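PDB 3IV7: alcohol dehydrogenase IV from Corynebacterium glutamicum, which probably acts as a metal-dependent oxidoreductase of the iron-containing alcohol dehydrogenase family, reducing maleylacetate with a nicotinamide cofactor. Local coordinates for residues V231-A236 and L240-C245. Sequence-based numbering, arbitrary orientation.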
loop_
_atom_site.group_PDB
_atom_site.type_symbol
_atom_site.label_atom_id
_atom_site.label_comp_id
_atom_site.label_asym_id
_atom_site.label_seq_id
_atom_site.Cartn_x
_atom_site.Cartn_y
_atom_site.Cartn_z
ATOM N N VAL A 231 -7.361 4.722 -1.454
ATOM C CA VAL A 231 -6.204 4.064 -2.050
ATOM C C VAL A 231 -6.610 2.700 -2.664
ATOM O O VAL A 231 -6.174 2.343 -3.768
ATOM C CB VAL A 231 -5.068 3.866 -1.030
ATOM C CG1 VAL A 231 -3.951 2.974 -1.629
ATOM C CG2 VAL A 231 -4.451 5.289 -0.587
ATOM N N SER A 232 -7.472 1.966 -1.955
ATOM C CA SER A 232 -8.004 0.705 -2.454
ATOM C C SER A 232 -8.811 0.921 -3.755
ATOM O O SER A 232 -8.629 0.221 -4.750
ATOM C CB SER A 232 -8.922 0.081 -1.398
ATOM O OG SER A 232 -9.486 -1.127 -1.894
ATOM N N PHE A 233 -9.695 1.903 -3.707
ATOM C CA PHE A 233 -10.570 2.256 -4.807
ATOM C C PHE A 233 -9.801 2.771 -6.041
ATOM O O PHE A 233 -10.111 2.402 -7.144
ATOM C CB PHE A 233 -11.569 3.309 -4.303
ATOM C CG PHE A 233 -12.339 3.968 -5.368
ATOM C CD1 PHE A 233 -13.325 3.296 -6.037
ATOM C CD2 PHE A 233 -12.187 5.330 -5.604
ATOM C CE1 PHE A 233 -14.082 3.935 -7.012
ATOM C CE2 PHE A 233 -12.938 5.955 -6.553
ATOM C CZ PHE A 233 -13.885 5.247 -7.261
ATOM N N ALA A 234 -8.773 3.576 -5.817
ATOM C CA ALA A 234 -7.916 4.059 -6.913
ATOM C C ALA A 234 -7.334 2.872 -7.679
ATOM O O ALA A 234 -7.224 2.898 -8.908
ATOM C CB ALA A 234 -6.788 4.962 -6.353
ATOM N N SER A 235 -7.047 1.797 -6.952
ATOM C CA SER A 235 -6.539 0.581 -7.548
ATOM C C SER A 235 -7.640 -0.316 -8.133
ATOM O O SER A 235 -7.506 -0.813 -9.247
ATOM C CB SER A 235 -5.736 -0.228 -6.526
ATOM O OG SER A 235 -5.383 -1.520 -7.056
ATOM N N ALA A 236 -8.697 -0.586 -7.355
ATOM C CA ALA A 236 -9.697 -1.603 -7.768
ATOM C C ALA A 236 -10.641 -1.113 -8.890
ATOM O O ALA A 236 -11.228 -1.912 -9.600
ATOM C CB ALA A 236 -10.494 -2.086 -6.583
ATOM N N LEU A 240 -20.103 -1.629 -9.380
ATOM C CA LEU A 240 -21.548 -1.302 -9.519
ATOM C C LEU A 240 -21.986 -0.080 -8.694
ATOM O O LEU A 240 -22.679 0.802 -9.210
ATOM C CB LEU A 240 -22.400 -2.511 -9.124
ATOM C CG LEU A 240 -23.946 -2.374 -9.175
ATOM C CD1 LEU A 240 -24.436 -2.049 -10.584
ATOM C CD2 LEU A 240 -24.609 -3.631 -8.663
ATOM N N HIS A 241 -21.604 -0.041 -7.413
ATOM C CA HIS A 241 -22.016 1.044 -6.528
ATOM C C HIS A 241 -21.638 2.374 -7.082
ATOM O O HIS A 241 -22.471 3.274 -7.150
ATOM C CB HIS A 241 -21.417 0.907 -5.124
ATOM C CG HIS A 241 -21.588 2.128 -4.285
ATOM N ND1 HIS A 241 -22.654 2.301 -3.438
ATOM C CD2 HIS A 241 -20.833 3.253 -4.179
ATOM C CE1 HIS A 241 -22.552 3.476 -2.843
ATOM N NE2 HIS A 241 -21.457 4.073 -3.277
ATOM N N HIS A 242 -20.382 2.513 -7.492
ATOM C CA HIS A 242 -19.891 3.788 -7.981
ATOM C C HIS A 242 -20.522 4.169 -9.295
ATOM O O HIS A 242 -20.753 5.341 -9.538
ATOM C CB HIS A 242 -18.348 3.788 -8.078
ATOM C CG HIS A 242 -17.679 3.715 -6.751
ATOM N ND1 HIS A 242 -17.514 2.530 -6.069
ATOM C CD2 HIS A 242 -17.195 4.691 -5.941
ATOM C CE1 HIS A 242 -16.937 2.780 -4.904
ATOM N NE2 HIS A 242 -16.727 4.080 -4.807
ATOM N N LYS A 243 -20.775 3.197 -10.155
ATOM C CA LYS A 243 -21.430 3.494 -11.441
ATOM C C LYS A 243 -22.843 4.049 -11.181
ATOM O O LYS A 243 -23.226 5.044 -11.759
ATOM C CB LYS A 243 -21.507 2.253 -12.317
ATOM C CG LYS A 243 -20.162 1.687 -12.800
ATOM C CD LYS A 243 -19.253 2.754 -13.380
ATOM C CE LYS A 243 -17.952 2.143 -13.913
ATOM N NZ LYS A 243 -17.144 3.163 -14.618
ATOM N N ILE A 244 -23.590 3.404 -10.276
ATOM C CA ILE A 244 -24.915 3.879 -9.894
ATOM C C ILE A 244 -24.824 5.314 -9.342
ATOM O O ILE A 244 -25.518 6.227 -9.823
ATOM C CB ILE A 244 -25.543 2.985 -8.831
ATOM C CG1 ILE A 244 -25.928 1.628 -9.424
ATOM C CG2 ILE A 244 -26.756 3.671 -8.219
ATOM C CD1 ILE A 244 -26.343 0.604 -8.397
ATOM N N CYS A 245 -23.936 5.525 -8.373
ATOM C CA CYS A 245 -23.800 6.844 -7.751
ATOM C C CYS A 245 -23.364 7.941 -8.706
ATOM O O CYS A 245 -23.830 9.091 -8.594
ATOM C CB CYS A 245 -22.879 6.755 -6.544
ATOM S SG CYS A 245 -23.641 5.749 -5.218
#
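Phe233 and His242 face each other from two consecutive helices whose backbones stay well apart: even the closest pair of CA atoms, those of Phe233 and His242, is separated by 10.0 Å. Two rings arriving from opposite directions bridge that distance, a compact example of an offset aromatic stack, with no hydrogen bond across the two segments. The planes are tilted by 22° and the ring centroids lie 4.3 Å apart. Phe233 makes its closest approach through CE1, which sits over the middle of an imidazole face, 3.4 Å from both CD2 and NE2 of His242. A chi1 of 168° swings the phenyl out from helix 216-236, while His242, with CG anti to its carbonyl carbon (chi1 -67°), brings its ring to meet it. CD2 of His241 lies 3.9 Å from the imidazole plane on the other side, so both faces of the His242 ring carry an aromatic neighbour, Phe233 stacked on one and a carbon of His241 set against the other. Both imidazole nitrogens are engaged, ND1 with Asp180 OD2 and NE2 with His177 ND1, and this pair of bonds fixes the rotation of the ring that Phe233 covers. His177 also stacks on Phe233. In the all-helical C-terminal domain of this dehydroquinate synthase-like fold, the stack thus ties the end of helix 216-236 to the first turn of helix 240-250, with helix 164-181 alongside both.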